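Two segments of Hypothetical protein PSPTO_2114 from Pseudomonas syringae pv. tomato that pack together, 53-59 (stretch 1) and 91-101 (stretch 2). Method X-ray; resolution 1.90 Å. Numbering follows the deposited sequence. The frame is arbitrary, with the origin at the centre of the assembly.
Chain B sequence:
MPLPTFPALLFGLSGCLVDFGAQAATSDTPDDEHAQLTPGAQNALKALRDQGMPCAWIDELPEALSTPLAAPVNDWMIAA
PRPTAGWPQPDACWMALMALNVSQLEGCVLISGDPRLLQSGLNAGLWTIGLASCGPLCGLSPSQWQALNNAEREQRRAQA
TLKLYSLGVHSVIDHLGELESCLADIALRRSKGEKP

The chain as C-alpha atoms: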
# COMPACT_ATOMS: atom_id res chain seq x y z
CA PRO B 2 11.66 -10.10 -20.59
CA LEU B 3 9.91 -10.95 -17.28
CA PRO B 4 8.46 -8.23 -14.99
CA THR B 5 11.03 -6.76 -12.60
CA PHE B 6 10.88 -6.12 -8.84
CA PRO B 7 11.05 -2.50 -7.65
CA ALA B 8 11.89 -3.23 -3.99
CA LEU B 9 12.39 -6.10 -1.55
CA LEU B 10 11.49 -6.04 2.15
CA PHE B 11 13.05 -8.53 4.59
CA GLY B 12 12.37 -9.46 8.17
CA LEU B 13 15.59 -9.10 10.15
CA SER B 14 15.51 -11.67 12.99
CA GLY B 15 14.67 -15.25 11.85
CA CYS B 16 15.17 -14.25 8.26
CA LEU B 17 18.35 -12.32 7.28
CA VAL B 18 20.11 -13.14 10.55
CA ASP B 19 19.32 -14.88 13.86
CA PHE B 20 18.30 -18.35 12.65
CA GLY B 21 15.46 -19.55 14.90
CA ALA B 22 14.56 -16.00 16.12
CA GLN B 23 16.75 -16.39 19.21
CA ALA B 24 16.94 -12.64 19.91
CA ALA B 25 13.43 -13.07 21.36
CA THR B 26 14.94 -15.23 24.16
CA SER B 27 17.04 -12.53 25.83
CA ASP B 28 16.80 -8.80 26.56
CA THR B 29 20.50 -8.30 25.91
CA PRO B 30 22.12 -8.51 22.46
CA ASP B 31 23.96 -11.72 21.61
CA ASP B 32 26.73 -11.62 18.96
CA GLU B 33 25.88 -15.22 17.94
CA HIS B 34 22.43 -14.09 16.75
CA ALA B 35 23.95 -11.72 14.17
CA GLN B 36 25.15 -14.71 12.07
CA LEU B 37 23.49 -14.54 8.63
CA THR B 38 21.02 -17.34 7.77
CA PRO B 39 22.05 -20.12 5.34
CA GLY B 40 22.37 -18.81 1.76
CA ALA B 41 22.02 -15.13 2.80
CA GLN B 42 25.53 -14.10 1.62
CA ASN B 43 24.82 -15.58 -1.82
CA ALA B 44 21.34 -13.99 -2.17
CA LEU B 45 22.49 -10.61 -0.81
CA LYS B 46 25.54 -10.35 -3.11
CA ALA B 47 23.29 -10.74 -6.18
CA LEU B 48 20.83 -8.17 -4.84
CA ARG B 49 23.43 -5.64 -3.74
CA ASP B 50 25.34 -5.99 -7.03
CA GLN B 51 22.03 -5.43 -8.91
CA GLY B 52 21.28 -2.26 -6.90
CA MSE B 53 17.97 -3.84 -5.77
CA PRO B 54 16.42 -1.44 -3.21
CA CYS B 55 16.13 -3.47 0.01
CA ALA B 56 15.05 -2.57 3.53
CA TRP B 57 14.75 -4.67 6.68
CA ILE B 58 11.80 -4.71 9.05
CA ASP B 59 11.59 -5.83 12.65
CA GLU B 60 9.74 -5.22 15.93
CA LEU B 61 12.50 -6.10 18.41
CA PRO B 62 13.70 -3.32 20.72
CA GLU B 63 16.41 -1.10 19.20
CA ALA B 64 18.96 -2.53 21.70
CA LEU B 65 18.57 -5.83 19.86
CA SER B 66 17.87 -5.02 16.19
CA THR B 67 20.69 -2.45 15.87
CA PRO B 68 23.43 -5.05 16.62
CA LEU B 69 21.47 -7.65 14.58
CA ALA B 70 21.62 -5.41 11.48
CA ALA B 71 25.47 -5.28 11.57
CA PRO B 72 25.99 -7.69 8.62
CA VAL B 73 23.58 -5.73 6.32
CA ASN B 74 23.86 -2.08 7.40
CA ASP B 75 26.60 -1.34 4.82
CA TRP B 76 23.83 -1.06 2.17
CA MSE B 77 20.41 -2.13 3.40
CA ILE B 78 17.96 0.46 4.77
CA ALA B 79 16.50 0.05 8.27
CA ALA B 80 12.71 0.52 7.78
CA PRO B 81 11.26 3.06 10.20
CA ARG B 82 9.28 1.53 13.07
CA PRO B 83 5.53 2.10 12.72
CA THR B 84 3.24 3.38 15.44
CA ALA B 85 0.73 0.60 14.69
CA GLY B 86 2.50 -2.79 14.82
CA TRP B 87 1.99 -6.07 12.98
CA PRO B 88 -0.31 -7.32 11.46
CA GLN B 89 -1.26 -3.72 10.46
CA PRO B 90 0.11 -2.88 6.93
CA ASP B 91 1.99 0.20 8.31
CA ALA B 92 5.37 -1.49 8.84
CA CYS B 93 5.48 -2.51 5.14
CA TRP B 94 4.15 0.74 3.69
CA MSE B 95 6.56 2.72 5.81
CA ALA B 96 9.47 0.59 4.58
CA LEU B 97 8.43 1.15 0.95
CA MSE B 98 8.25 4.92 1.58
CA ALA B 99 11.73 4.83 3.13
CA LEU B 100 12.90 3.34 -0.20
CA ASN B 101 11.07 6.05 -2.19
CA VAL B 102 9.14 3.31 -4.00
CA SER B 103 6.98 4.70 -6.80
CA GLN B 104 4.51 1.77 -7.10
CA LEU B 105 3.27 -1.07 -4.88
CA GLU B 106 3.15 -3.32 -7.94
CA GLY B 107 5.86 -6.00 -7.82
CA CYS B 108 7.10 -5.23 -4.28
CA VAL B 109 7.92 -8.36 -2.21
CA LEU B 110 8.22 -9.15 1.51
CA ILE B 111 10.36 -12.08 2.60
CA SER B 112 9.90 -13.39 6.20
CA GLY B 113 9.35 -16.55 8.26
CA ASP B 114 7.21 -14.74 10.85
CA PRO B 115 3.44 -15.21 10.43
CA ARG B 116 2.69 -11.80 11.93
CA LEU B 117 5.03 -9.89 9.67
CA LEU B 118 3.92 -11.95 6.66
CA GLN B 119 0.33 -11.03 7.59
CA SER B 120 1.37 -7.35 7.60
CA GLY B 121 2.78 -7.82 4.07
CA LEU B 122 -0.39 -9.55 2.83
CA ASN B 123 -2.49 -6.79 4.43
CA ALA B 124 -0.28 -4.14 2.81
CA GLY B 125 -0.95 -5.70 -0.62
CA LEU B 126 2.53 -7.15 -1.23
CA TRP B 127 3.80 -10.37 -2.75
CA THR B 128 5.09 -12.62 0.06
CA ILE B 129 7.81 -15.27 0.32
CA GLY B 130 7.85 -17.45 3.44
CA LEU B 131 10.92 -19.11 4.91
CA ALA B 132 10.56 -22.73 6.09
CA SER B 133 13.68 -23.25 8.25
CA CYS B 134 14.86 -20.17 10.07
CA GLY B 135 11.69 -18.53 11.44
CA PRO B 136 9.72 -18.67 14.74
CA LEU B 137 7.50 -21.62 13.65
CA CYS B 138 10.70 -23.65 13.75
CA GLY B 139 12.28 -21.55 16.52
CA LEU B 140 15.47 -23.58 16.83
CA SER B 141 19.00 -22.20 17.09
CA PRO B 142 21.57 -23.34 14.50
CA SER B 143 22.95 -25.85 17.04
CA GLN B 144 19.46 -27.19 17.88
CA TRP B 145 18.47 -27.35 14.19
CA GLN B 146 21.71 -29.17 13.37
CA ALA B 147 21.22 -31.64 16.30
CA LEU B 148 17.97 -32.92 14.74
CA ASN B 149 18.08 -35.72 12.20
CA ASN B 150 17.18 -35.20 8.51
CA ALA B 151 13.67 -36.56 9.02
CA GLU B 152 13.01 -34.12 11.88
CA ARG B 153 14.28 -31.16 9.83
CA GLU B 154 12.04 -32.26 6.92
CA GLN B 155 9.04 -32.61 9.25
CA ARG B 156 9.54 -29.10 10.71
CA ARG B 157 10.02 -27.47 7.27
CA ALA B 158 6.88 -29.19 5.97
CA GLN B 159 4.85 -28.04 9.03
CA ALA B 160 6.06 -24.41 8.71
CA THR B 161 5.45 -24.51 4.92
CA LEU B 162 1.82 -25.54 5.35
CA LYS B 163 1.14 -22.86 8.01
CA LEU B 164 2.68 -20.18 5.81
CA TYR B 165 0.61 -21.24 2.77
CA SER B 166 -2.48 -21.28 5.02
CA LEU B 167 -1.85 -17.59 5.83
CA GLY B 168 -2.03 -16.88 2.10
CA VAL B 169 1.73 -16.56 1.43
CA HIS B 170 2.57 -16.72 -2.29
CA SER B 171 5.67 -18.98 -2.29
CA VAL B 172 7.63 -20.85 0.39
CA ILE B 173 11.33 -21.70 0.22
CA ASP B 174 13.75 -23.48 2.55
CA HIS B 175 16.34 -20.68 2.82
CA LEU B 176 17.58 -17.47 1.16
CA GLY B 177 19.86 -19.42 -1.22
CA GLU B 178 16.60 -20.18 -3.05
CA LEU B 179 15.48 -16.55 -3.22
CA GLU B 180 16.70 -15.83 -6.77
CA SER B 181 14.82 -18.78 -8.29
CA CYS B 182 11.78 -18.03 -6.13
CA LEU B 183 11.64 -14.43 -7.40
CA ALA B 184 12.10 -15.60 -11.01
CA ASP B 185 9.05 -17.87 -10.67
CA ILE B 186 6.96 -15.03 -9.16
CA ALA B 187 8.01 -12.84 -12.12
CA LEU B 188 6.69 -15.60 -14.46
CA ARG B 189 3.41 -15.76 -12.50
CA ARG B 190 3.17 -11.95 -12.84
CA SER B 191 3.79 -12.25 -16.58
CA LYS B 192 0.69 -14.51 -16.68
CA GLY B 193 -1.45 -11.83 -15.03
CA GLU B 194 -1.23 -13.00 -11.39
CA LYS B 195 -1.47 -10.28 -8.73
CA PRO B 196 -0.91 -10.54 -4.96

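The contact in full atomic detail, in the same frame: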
# COMPACT_ATOMS: atom_id res chain seq x y z
N MSE B 53 19.37 -3.63 -6.21
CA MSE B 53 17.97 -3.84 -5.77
C MSE B 53 17.73 -3.03 -4.47
O MSE B 53 18.44 -3.23 -3.49
CB MSE B 53 17.71 -5.34 -5.52
CG MSE B 53 16.28 -5.68 -5.00
SE MSE B 53 14.84 -5.13 -6.25
CE MSE B 53 15.12 -6.50 -7.63
N PRO B 54 16.76 -2.09 -4.48
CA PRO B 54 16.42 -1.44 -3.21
C PRO B 54 15.86 -2.45 -2.21
O PRO B 54 14.88 -3.15 -2.51
CB PRO B 54 15.35 -0.41 -3.59
CG PRO B 54 15.60 -0.16 -5.09
CD PRO B 54 15.97 -1.54 -5.60
N CYS B 55 16.51 -2.53 -1.05
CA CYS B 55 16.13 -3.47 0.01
C CYS B 55 16.08 -2.73 1.32
O CYS B 55 16.93 -1.87 1.58
CB CYS B 55 17.15 -4.63 0.13
SG CYS B 55 17.31 -5.67 -1.34
N ALA B 56 15.10 -3.06 2.16
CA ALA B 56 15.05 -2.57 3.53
C ALA B 56 14.73 -3.75 4.44
O ALA B 56 14.04 -4.68 4.00
CB ALA B 56 13.94 -1.54 3.69
N TRP B 57 15.17 -3.67 5.69
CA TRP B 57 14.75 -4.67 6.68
C TRP B 57 13.71 -4.12 7.64
O TRP B 57 13.67 -2.91 7.93
CB TRP B 57 15.93 -5.26 7.47
CG TRP B 57 16.69 -4.28 8.35
CD1 TRP B 57 17.85 -3.61 8.03
CD2 TRP B 57 16.37 -3.91 9.69
NE1 TRP B 57 18.25 -2.84 9.09
CE2 TRP B 57 17.37 -3.01 10.13
CE3 TRP B 57 15.31 -4.24 10.56
CZ2 TRP B 57 17.36 -2.43 11.41
CZ3 TRP B 57 15.29 -3.66 11.84
CH2 TRP B 57 16.31 -2.76 12.26
N ILE B 58 12.87 -5.04 8.13
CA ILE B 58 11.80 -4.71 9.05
C ILE B 58 11.91 -5.59 10.27
O ILE B 58 12.11 -6.80 10.15
CB ILE B 58 10.42 -4.99 8.40
CG1 ILE B 58 10.22 -4.04 7.23
CG2 ILE B 58 9.29 -4.88 9.43
CD1 ILE B 58 8.97 -4.35 6.40
N ASP B 59 11.76 -5.01 11.45
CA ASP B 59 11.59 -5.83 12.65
C ASP B 59 10.75 -5.13 13.72
O ASP B 59 10.30 -3.98 13.52
CB ASP B 59 12.95 -6.30 13.19
CG ASP B 59 12.89 -7.72 13.76
OD1 ASP B 59 12.18 -7.92 14.77
OD2 ASP B 59 13.53 -8.63 13.21
N ASP B 91 1.09 -0.96 8.08
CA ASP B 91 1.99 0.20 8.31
C ASP B 91 3.49 -0.10 8.20
O ASP B 91 4.22 0.62 7.54
CB ASP B 91 1.73 0.81 9.68
CG ASP B 91 0.31 1.29 9.85
OD1 ASP B 91 -0.63 0.57 9.44
OD2 ASP B 91 0.14 2.39 10.41
N ALA B 92 3.96 -1.15 8.87
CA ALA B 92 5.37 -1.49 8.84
C ALA B 92 5.88 -1.65 7.39
O ALA B 92 6.98 -1.21 7.05
CB ALA B 92 5.63 -2.74 9.62
N CYS B 93 5.08 -2.27 6.53
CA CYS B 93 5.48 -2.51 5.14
C CYS B 93 5.38 -1.25 4.27
O CYS B 93 6.29 -0.93 3.49
CB CYS B 93 4.66 -3.64 4.54
SG CYS B 93 5.06 -5.24 5.32
N TRP B 94 4.27 -0.52 4.42
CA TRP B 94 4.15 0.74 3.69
C TRP B 94 5.23 1.72 4.08
O TRP B 94 5.81 2.39 3.21
CB TRP B 94 2.78 1.35 3.92
CG TRP B 94 1.68 0.60 3.24
CD1 TRP B 94 1.78 -0.23 2.14
CD2 TRP B 94 0.29 0.65 3.58
NE1 TRP B 94 0.52 -0.71 1.80
CE2 TRP B 94 -0.40 -0.19 2.68
CE3 TRP B 94 -0.43 1.30 4.59
CZ2 TRP B 94 -1.80 -0.36 2.73
CZ3 TRP B 94 -1.83 1.12 4.65
CH2 TRP B 94 -2.49 0.28 3.74
N MSE B 95 5.52 1.81 5.37
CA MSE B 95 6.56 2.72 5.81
C MSE B 95 7.95 2.36 5.28
O MSE B 95 8.72 3.25 4.95
CB MSE B 95 6.54 2.90 7.32
CG MSE B 95 5.52 3.92 7.68
SE MSE B 95 5.26 3.95 9.59
CE MSE B 95 7.02 4.53 10.10
N ALA B 96 8.23 1.07 5.17
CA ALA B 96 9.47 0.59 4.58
C ALA B 96 9.54 0.96 3.11
O ALA B 96 10.59 1.41 2.63
CB ALA B 96 9.56 -0.91 4.73
N LEU B 97 8.45 0.75 2.37
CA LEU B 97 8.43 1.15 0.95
C LEU B 97 8.67 2.66 0.77
O LEU B 97 9.43 3.09 -0.11
CB LEU B 97 7.13 0.68 0.26
CG LEU B 97 6.86 -0.84 0.23
CD1 LEU B 97 5.47 -1.09 -0.38
CD2 LEU B 97 7.99 -1.58 -0.55
N MSE B 98 8.03 3.47 1.60
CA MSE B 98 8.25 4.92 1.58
C MSE B 98 9.69 5.32 1.86
O MSE B 98 10.22 6.24 1.21
CB MSE B 98 7.28 5.62 2.53
CG MSE B 98 5.85 5.55 1.99
SE MSE B 98 4.63 6.48 3.19
CE MSE B 98 4.12 5.06 4.29
N ALA B 99 10.32 4.62 2.80
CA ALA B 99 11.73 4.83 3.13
C ALA B 99 12.64 4.53 1.94
O ALA B 99 13.72 5.09 1.84
CB ALA B 99 12.13 3.97 4.34
N LEU B 100 12.19 3.65 1.04
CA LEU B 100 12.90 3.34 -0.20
C LEU B 100 12.45 4.18 -1.38
O LEU B 100 12.89 3.95 -2.51
CB LEU B 100 12.72 1.85 -0.55
CG LEU B 100 13.33 0.82 0.41
CD1 LEU B 100 12.90 -0.59 0.01
CD2 LEU B 100 14.86 0.95 0.45
N ASN B 101 11.57 5.15 -1.14
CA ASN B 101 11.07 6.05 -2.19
C ASN B 101 10.43 5.28 -3.34
O ASN B 101 10.51 5.68 -4.48
CB ASN B 101 12.21 6.94 -2.73
CG ASN B 101 12.86 7.78 -1.65
OD1 ASN B 101 12.21 8.63 -1.04
ND2 ASN B 101 14.14 7.54 -1.39

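At the centre of the contact the side chains are small. The CA atoms of Ala 56 and Ala 96 lie 6.5 Å apart, and both residues point their methyls toward the opposite stretch. A larger neighbour fills the space around each methyl. Ala 56 CB rests 3.9 Å from Leu 100 CD1, and Ala 96 CB lies 3.9 Å from Ile 58 CD1. The pattern is reciprocal: each stretch supplies one long branched side chain that reaches the central alanine of the other.

The backbone geometry explains this arrangement, and its rule is alternation on one side matched by a helical repeat on the other. Strand 55-58 runs nearly antiparallel to helix 91-99, with 148° between their N-to-C directions and a closest approach of 8.6 Å between the axes. Every second residue of stretch 1, Pro 54, Ala 56 and Ile 58, points its CA-to-CB bond toward the helix. Their nearest CA partners are Leu 100, Ala 96 and Ala 92, spaced by four, so two residues of extended chain are paired with about one turn of helix. Of the three register pairs, the two alanines are the closest.

The two large side chains account for much of the 314 Å² buried between the stretches. Leu 100 has 77 Å² covered and Ile 58 has 72 Å². Both adopt chi1 m and chi2 t. In Ile 58 this carries CD1 over the helix backbone, 4.1 Å from Cys 93 CA and 3.8 Å from Ala 92 O, while CG2 packs 4.2 Å from Ala 92 CB. Cys 93 points its CA-to-CB bond away from the strand, yet its SG still lies 4.2 Å from Ile 58 CD1, so a residue on the flank of the helix adds to the seat for the isoleucine.

Leu 100 lies just beyond the helix and serves the other end of the contact. Its CD2 sits 4.3 Å from Pro 54 CB, extending the apolar surface to a partly exposed proline, and also 3.7 Å from Cys 55 O. Its CD1 is 4.1 Å from Pro 54 O. The leucine thus packs against strand backbone as well as side chains, and Cys 55 takes part through its carbonyl although its own side chain points away.

No hydrogen bond crosses the interface; packing alone joins these two stretches directly. From Met 95 onward the backbone amides of stretch 2 bond back within it, as in Ala 96 N to Ala 92 O at 3.2 Å and Leu 100 N to Ala 96 O, also 3.2 Å. The helix closes in a Schellman motif, with Asn 101 at positive phi (57°) and its N bonded to Met 98 O at 2.9 Å. Leu 100 is therefore placed by the final turn, while the exposed Asn 101 remains out of reach of the strand. At the other end, Asp 59 points away from the helix, and its OD2 is hydrogen-bonded elsewhere in the structure. The polar side chains of Asp 59 and Asn 101 take no part in the contact; the polar atoms within it are backbone carbonyls met by carbon.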